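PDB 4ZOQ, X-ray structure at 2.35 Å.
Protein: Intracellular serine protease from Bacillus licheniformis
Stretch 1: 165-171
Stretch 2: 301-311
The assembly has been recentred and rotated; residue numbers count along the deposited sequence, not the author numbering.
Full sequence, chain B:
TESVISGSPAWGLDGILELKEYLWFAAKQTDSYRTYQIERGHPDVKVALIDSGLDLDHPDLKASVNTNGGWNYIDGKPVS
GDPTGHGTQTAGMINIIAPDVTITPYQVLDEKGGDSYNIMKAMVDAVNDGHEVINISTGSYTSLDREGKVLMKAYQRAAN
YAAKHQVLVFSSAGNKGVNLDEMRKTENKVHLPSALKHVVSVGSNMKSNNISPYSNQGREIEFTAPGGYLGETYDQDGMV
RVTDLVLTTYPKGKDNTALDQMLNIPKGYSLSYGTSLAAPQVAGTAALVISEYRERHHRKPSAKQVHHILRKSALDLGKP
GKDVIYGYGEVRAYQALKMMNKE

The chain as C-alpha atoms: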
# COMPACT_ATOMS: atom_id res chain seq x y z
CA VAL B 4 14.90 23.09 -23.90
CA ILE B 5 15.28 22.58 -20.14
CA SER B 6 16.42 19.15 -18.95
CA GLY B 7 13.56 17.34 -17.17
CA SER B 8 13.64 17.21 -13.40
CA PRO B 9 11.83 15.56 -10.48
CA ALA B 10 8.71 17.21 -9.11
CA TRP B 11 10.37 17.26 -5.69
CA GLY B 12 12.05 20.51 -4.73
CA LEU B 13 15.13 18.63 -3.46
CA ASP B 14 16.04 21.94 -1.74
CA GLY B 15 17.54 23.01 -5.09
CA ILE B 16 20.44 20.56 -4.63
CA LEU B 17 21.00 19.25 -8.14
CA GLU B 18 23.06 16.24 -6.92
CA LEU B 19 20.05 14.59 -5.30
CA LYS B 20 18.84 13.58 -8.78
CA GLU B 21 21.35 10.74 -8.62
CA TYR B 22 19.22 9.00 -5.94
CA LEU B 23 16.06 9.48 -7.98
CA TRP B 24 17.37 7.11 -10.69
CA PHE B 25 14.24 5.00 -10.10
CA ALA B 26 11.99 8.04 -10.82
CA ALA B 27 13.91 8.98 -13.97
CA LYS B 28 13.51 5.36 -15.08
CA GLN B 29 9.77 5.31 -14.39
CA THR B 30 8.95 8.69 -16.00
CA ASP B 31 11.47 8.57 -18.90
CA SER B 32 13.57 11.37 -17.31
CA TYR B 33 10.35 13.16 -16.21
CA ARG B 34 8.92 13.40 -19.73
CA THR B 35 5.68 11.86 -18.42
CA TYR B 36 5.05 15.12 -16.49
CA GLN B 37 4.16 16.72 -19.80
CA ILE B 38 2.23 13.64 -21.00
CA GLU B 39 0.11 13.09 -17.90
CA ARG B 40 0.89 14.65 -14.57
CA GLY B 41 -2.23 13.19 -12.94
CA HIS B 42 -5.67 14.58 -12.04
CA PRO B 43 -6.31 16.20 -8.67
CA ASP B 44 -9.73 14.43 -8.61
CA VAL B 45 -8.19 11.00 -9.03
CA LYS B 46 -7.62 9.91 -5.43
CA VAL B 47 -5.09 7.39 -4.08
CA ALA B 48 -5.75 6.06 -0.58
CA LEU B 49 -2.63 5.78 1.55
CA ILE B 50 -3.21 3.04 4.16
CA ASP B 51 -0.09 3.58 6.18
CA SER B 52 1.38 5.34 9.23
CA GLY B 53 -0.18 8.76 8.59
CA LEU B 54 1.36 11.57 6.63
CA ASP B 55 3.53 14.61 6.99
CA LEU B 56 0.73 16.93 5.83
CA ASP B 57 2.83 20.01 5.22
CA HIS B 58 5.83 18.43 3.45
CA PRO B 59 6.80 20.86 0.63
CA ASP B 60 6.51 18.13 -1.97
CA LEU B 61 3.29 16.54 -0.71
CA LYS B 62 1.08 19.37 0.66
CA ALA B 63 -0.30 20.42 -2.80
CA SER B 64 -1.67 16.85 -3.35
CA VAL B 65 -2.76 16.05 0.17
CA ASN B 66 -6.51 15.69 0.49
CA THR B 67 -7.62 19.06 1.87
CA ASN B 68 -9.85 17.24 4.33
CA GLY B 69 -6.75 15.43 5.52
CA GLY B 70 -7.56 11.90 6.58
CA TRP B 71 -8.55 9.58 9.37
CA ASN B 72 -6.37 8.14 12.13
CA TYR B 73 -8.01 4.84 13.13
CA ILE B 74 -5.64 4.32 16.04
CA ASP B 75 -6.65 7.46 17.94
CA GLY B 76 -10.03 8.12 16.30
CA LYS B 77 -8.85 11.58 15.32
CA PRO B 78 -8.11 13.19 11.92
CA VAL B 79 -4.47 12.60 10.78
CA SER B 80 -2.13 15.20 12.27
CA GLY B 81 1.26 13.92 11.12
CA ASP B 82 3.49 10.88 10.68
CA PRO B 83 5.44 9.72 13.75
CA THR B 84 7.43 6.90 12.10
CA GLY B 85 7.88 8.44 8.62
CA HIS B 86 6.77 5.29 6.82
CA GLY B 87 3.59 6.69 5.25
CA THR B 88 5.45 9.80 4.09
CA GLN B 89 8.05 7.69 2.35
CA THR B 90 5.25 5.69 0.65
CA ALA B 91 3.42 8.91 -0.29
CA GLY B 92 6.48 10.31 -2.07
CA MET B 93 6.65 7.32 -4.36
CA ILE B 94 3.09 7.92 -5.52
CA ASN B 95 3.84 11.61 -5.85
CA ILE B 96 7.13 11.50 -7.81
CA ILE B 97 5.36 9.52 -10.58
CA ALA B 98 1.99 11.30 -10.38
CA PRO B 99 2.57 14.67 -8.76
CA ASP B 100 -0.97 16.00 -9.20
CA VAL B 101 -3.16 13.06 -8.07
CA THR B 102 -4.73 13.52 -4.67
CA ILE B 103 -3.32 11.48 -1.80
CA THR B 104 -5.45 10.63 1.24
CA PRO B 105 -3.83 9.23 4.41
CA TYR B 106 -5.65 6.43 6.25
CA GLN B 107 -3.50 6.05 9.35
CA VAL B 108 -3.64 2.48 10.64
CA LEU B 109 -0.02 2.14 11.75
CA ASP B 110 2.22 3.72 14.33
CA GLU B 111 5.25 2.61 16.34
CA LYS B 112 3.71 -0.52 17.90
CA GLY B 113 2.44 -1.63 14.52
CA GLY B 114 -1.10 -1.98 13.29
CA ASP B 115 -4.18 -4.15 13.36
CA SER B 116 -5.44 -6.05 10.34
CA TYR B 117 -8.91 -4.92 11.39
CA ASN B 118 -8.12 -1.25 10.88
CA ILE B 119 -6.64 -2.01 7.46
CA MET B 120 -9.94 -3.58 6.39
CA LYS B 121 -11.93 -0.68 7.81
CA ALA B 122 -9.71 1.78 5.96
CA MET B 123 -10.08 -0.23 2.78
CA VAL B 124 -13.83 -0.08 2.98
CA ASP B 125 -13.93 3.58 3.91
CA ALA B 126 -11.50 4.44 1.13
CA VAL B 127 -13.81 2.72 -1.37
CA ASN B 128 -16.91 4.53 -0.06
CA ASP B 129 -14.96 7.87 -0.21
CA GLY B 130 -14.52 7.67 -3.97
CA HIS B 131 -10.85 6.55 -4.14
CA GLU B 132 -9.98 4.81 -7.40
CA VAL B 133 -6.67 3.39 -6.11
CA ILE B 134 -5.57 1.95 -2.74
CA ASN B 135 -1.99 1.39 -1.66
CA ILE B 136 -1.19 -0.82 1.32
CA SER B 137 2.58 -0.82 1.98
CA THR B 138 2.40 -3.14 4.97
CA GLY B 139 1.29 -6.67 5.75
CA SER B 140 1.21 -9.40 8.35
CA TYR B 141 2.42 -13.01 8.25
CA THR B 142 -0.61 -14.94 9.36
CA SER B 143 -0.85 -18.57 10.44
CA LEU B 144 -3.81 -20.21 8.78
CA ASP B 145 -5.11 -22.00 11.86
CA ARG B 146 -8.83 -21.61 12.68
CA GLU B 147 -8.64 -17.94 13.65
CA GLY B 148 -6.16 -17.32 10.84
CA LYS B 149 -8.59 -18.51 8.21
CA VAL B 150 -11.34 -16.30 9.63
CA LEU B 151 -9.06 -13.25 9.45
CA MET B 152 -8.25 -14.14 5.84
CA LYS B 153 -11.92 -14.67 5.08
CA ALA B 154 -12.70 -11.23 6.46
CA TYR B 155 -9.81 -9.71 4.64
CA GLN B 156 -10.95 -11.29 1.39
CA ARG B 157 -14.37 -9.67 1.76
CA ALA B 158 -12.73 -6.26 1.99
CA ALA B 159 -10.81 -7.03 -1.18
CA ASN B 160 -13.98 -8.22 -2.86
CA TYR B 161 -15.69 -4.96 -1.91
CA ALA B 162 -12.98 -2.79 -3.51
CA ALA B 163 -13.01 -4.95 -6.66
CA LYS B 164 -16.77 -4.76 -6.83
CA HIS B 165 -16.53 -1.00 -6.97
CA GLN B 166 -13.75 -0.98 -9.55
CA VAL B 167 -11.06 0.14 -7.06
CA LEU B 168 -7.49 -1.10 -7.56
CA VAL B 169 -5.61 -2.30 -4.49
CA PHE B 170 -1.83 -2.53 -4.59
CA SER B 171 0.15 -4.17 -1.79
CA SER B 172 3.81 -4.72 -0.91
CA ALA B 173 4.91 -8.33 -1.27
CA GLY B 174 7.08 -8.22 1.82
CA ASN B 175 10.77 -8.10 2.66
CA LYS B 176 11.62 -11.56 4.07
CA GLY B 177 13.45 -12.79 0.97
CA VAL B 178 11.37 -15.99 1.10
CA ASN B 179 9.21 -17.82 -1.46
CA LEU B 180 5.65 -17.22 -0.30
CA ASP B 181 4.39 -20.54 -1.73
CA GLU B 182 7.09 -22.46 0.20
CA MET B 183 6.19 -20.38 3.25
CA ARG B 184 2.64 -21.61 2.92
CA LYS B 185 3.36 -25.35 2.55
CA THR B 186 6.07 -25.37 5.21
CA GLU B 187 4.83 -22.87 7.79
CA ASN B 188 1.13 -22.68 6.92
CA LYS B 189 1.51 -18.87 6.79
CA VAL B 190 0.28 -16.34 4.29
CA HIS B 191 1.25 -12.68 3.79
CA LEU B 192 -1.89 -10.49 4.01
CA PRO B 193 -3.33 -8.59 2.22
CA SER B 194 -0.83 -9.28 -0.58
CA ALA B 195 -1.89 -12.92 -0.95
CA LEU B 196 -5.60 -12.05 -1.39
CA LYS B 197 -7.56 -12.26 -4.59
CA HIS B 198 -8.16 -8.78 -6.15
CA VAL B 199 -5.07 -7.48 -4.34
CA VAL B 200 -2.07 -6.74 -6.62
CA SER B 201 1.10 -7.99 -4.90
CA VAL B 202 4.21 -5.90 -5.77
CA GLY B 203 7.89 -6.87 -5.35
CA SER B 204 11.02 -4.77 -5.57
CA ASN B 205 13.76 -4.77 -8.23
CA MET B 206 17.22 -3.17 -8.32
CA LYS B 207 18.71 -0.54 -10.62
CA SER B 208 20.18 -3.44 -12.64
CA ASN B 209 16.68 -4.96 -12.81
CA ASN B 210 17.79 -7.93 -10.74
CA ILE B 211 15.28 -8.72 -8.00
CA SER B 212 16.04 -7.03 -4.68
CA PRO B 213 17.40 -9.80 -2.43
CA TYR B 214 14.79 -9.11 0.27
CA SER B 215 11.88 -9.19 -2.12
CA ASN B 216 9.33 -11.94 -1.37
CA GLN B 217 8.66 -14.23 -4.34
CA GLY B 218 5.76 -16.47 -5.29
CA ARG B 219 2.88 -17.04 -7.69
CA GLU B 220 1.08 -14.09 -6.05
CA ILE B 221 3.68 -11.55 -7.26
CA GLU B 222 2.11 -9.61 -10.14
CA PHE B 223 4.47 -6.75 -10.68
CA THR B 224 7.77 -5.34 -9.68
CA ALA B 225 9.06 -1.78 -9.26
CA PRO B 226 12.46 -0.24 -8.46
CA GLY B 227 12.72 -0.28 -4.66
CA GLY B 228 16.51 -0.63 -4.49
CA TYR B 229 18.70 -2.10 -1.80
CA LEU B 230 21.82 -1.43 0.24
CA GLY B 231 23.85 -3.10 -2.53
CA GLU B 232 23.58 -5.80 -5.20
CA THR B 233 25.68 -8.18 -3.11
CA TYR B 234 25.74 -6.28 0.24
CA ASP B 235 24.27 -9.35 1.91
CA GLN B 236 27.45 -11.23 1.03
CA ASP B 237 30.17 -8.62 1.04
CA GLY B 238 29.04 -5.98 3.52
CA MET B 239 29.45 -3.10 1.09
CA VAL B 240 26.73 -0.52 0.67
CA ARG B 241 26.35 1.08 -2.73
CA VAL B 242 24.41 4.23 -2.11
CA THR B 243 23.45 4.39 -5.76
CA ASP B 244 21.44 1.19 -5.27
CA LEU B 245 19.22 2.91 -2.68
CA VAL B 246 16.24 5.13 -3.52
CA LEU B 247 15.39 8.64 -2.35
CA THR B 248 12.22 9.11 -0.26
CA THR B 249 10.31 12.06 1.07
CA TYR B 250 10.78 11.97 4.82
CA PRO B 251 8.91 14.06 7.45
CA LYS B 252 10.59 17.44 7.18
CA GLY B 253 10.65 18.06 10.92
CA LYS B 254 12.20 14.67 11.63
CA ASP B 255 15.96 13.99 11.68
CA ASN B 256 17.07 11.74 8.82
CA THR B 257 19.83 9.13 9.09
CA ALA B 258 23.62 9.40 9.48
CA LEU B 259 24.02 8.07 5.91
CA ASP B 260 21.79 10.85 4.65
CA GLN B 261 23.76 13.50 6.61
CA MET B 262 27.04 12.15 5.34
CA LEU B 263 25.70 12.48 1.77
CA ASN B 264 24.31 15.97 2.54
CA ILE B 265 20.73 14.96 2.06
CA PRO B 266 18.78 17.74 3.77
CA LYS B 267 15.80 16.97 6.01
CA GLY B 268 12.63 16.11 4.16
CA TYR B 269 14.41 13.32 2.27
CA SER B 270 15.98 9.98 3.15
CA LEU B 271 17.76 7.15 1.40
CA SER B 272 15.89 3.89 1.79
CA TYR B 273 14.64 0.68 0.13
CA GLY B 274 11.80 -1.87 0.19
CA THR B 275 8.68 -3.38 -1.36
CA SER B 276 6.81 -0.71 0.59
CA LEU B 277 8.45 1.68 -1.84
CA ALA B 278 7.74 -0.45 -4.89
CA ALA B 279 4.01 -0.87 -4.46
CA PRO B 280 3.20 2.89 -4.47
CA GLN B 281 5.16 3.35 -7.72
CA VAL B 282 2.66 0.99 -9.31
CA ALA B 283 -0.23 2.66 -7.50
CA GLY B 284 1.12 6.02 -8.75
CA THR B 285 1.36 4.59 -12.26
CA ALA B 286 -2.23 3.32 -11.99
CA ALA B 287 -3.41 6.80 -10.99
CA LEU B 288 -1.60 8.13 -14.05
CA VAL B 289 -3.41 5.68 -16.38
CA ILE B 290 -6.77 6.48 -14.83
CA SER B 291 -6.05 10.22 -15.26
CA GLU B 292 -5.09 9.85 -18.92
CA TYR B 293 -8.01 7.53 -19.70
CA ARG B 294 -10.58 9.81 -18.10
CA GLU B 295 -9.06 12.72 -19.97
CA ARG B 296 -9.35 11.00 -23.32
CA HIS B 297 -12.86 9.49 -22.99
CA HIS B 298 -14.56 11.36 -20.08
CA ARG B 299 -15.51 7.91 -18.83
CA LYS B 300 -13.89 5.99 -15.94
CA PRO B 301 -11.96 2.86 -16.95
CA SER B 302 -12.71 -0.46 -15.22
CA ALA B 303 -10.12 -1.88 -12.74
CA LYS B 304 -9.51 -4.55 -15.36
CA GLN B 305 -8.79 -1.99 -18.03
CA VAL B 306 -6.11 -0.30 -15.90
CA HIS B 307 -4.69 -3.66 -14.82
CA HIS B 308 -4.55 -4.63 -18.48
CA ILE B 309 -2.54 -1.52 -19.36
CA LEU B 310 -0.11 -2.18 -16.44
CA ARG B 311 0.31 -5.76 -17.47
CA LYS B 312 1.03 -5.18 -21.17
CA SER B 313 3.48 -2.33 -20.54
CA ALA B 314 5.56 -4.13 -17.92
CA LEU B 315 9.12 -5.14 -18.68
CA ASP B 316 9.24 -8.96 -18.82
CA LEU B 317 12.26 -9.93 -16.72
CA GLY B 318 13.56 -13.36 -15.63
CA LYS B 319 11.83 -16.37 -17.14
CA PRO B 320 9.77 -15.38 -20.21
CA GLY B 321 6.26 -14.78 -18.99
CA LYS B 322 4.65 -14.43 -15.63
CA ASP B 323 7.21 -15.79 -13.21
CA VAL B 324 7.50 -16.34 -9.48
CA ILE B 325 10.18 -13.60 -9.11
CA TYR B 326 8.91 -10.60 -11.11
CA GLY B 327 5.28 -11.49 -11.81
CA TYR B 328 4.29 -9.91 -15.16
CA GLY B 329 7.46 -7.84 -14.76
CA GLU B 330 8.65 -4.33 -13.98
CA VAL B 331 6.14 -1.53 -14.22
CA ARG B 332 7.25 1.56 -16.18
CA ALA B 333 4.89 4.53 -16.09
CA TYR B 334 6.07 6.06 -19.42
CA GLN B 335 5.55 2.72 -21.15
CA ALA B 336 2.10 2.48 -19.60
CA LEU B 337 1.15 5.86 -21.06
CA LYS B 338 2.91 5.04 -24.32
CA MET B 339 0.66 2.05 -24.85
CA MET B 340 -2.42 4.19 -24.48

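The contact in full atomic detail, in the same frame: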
# COMPACT_ATOMS: atom_id res chain seq x y z
N HIS B 165 -16.35 -2.40 -6.64
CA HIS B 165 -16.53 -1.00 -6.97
C HIS B 165 -15.45 -0.44 -7.86
O HIS B 165 -15.28 0.78 -7.96
CB HIS B 165 -16.63 -0.17 -5.69
CG HIS B 165 -17.90 -0.37 -4.92
ND1 HIS B 165 -18.08 -1.40 -4.02
CD2 HIS B 165 -19.08 0.29 -4.98
CE1 HIS B 165 -19.30 -1.33 -3.52
NE2 HIS B 165 -19.93 -0.32 -4.09
N GLN B 166 -14.76 -1.35 -8.56
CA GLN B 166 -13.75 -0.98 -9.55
C GLN B 166 -12.55 -0.20 -8.96
O GLN B 166 -11.93 0.61 -9.63
CB GLN B 166 -14.42 -0.16 -10.66
CG GLN B 166 -15.59 -0.91 -11.30
CD GLN B 166 -15.13 -2.16 -12.02
OE1 GLN B 166 -14.01 -2.22 -12.51
NE2 GLN B 166 -15.99 -3.16 -12.07
N VAL B 167 -12.21 -0.49 -7.71
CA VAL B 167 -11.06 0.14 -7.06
C VAL B 167 -9.85 -0.79 -7.02
O VAL B 167 -9.93 -1.89 -6.47
CB VAL B 167 -11.39 0.57 -5.64
CG1 VAL B 167 -10.21 1.27 -5.05
CG2 VAL B 167 -12.62 1.46 -5.62
N LEU B 168 -8.73 -0.34 -7.58
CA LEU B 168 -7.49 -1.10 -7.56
C LEU B 168 -6.84 -1.05 -6.20
O LEU B 168 -6.86 -0.01 -5.53
CB LEU B 168 -6.52 -0.56 -8.60
CG LEU B 168 -7.06 -0.83 -9.99
CD1 LEU B 168 -6.46 0.12 -10.98
CD2 LEU B 168 -6.77 -2.27 -10.36
N VAL B 169 -6.32 -2.20 -5.76
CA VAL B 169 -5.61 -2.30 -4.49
C VAL B 169 -4.22 -2.88 -4.73
O VAL B 169 -4.08 -4.02 -5.17
CB VAL B 169 -6.38 -3.18 -3.48
CG1 VAL B 169 -5.64 -3.25 -2.15
CG2 VAL B 169 -7.81 -2.65 -3.30
N PHE B 170 -3.20 -2.11 -4.40
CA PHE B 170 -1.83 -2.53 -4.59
C PHE B 170 -1.22 -2.75 -3.22
O PHE B 170 -1.48 -1.98 -2.30
CB PHE B 170 -1.06 -1.47 -5.37
CG PHE B 170 -1.59 -1.26 -6.75
CD1 PHE B 170 -1.22 -2.11 -7.79
CD2 PHE B 170 -2.52 -0.27 -7.00
CE1 PHE B 170 -1.73 -1.93 -9.05
CE2 PHE B 170 -3.03 -0.09 -8.26
CZ PHE B 170 -2.64 -0.93 -9.28
N SER B 171 -0.43 -3.82 -3.08
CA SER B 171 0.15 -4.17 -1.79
C SER B 171 1.61 -4.59 -1.92
O SER B 171 2.00 -5.21 -2.89
CB SER B 171 -0.66 -5.31 -1.17
OG SER B 171 -0.45 -5.35 0.22
N PRO B 301 -12.30 4.22 -16.49
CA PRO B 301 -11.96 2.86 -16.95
C PRO B 301 -12.30 1.83 -15.85
O PRO B 301 -12.40 2.18 -14.68
CB PRO B 301 -10.45 2.95 -17.22
CG PRO B 301 -9.96 3.95 -16.26
CD PRO B 301 -11.10 4.97 -16.08
N SER B 302 -12.53 0.58 -16.23
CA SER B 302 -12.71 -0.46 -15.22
C SER B 302 -11.34 -0.79 -14.59
O SER B 302 -10.31 -0.43 -15.17
CB SER B 302 -13.31 -1.71 -15.84
OG SER B 302 -12.37 -2.32 -16.70
N ALA B 303 -11.34 -1.41 -13.41
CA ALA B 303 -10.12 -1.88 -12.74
C ALA B 303 -9.36 -2.81 -13.65
O ALA B 303 -8.13 -2.83 -13.65
CB ALA B 303 -10.45 -2.56 -11.43
N LYS B 304 -10.10 -3.60 -14.43
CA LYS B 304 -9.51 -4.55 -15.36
C LYS B 304 -8.82 -3.83 -16.50
O LYS B 304 -7.74 -4.23 -16.92
CB LYS B 304 -10.59 -5.45 -15.97
CG LYS B 304 -10.84 -6.76 -15.28
CD LYS B 304 -11.89 -7.59 -16.05
CE LYS B 304 -12.35 -8.80 -15.23
NZ LYS B 304 -13.66 -9.36 -15.68
N GLN B 305 -9.42 -2.75 -16.96
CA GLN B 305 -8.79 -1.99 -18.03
C GLN B 305 -7.43 -1.42 -17.61
O GLN B 305 -6.47 -1.49 -18.37
CB GLN B 305 -9.70 -0.87 -18.49
CG GLN B 305 -10.74 -1.33 -19.47
CD GLN B 305 -11.76 -0.25 -19.77
OE1 GLN B 305 -12.54 0.14 -18.90
NE2 GLN B 305 -11.70 0.30 -20.98
N VAL B 306 -7.36 -0.86 -16.40
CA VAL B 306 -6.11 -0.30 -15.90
C VAL B 306 -5.10 -1.41 -15.68
O VAL B 306 -3.94 -1.28 -16.07
CB VAL B 306 -6.33 0.49 -14.62
CG1 VAL B 306 -5.02 1.11 -14.17
CG2 VAL B 306 -7.35 1.58 -14.87
N HIS B 307 -5.55 -2.51 -15.07
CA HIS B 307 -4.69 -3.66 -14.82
C HIS B 307 -4.12 -4.18 -16.13
O HIS B 307 -2.94 -4.56 -16.22
CB HIS B 307 -5.48 -4.77 -14.11
CG HIS B 307 -4.64 -5.92 -13.66
ND1 HIS B 307 -4.13 -6.86 -14.53
CD2 HIS B 307 -4.24 -6.30 -12.42
CE1 HIS B 307 -3.44 -7.76 -13.84
NE2 HIS B 307 -3.48 -7.44 -12.57
N HIS B 308 -4.97 -4.17 -17.16
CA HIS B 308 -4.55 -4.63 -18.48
C HIS B 308 -3.43 -3.74 -19.04
O HIS B 308 -2.45 -4.23 -19.57
CB HIS B 308 -5.75 -4.65 -19.45
CG HIS B 308 -5.42 -5.19 -20.80
ND1 HIS B 308 -5.33 -6.54 -21.05
CD2 HIS B 308 -5.08 -4.56 -21.95
CE1 HIS B 308 -4.97 -6.73 -22.31
NE2 HIS B 308 -4.81 -5.54 -22.88
N ILE B 309 -3.58 -2.43 -18.91
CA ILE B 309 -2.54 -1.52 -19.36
C ILE B 309 -1.22 -1.74 -18.58
O ILE B 309 -0.15 -1.80 -19.20
CB ILE B 309 -3.03 -0.07 -19.25
CG1 ILE B 309 -4.15 0.14 -20.26
CG2 ILE B 309 -1.89 0.90 -19.53
CD1 ILE B 309 -4.97 1.36 -20.03
N LEU B 310 -1.29 -1.91 -17.26
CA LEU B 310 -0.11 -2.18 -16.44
C LEU B 310 0.58 -3.43 -16.88
O LEU B 310 1.82 -3.48 -17.01
CB LEU B 310 -0.48 -2.32 -14.96
CG LEU B 310 -0.98 -1.02 -14.32
CD1 LEU B 310 -1.50 -1.20 -12.91
CD2 LEU B 310 0.19 -0.03 -14.31
N ARG B 311 -0.22 -4.47 -17.10
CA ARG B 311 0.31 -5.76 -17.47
C ARG B 311 1.03 -5.74 -18.84
O ARG B 311 2.15 -6.17 -18.95
CB ARG B 311 -0.80 -6.80 -17.44
CG ARG B 311 -0.40 -8.15 -18.00
CD ARG B 311 -1.48 -9.16 -17.71
NE ARG B 311 -2.59 -9.11 -18.66
CZ ARG B 311 -2.61 -9.70 -19.85
NH1 ARG B 311 -1.55 -10.37 -20.29
NH2 ARG B 311 -3.69 -9.58 -20.61
O HOH W 1 -12.86 -4.44 -13.45

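The contact sets the strand 168-171 against the first turns of the helix 303-311, two segments far apart in sequence. Their axes come no closer than 9.9 Å and their N-to-C directions differ by 44°, so both chains advance in roughly the same sense. The backbones draw nearest before the strand begins, where the CA atoms of Gln166 and Ala303 lie 4.9 Å apart; farther along, side chains fill the gap.

Polar bonding is concentrated at the start of the helix, where the first amides have no preceding turn to supply acceptors. Gln166, at phi/psi 62/32, points its CA-to-CB bond sideways, but its m, m side chain brings the amide end back to the helix. There Gln166 OE1 accepts from Ala303 N at 2.9 Å, with a nearly straight angle of 164°. The same oxygen accepts from a water, 2.7 Å from Gln166 OE1, and that water accepts in turn from Lys304 N at 3.0 Å. One carboxamide thus serves two successive amides, one directly and one through solvent.

The helix also caps itself. Ser302, in the p rotamer, accepts at OG from Gln305 N (3.0 Å), while Ser302 N donates to Gln305 OE1 (2.7 Å). The rule is complementary: the carboxamide across the contact reaches the amides this reciprocal pairing leaves unused.

Apolar packing takes over along the strand. Leu168 points toward the helix and meets two residues: its CD2 lies 3.8 Å from Ala303 CB, and its CD1 3.6 Å from Val306 CG1. The small Ala303 side chain lies where the backbones are close. One helical turn past Val306, Leu310 CD1 approaches Phe170 CZ at 3.8 Å, obliquely to the ring. Within the strand, Val169 is out of reach, while Phe170, sideways at CB, brings its ring end near; Val167, just before the strand, points away.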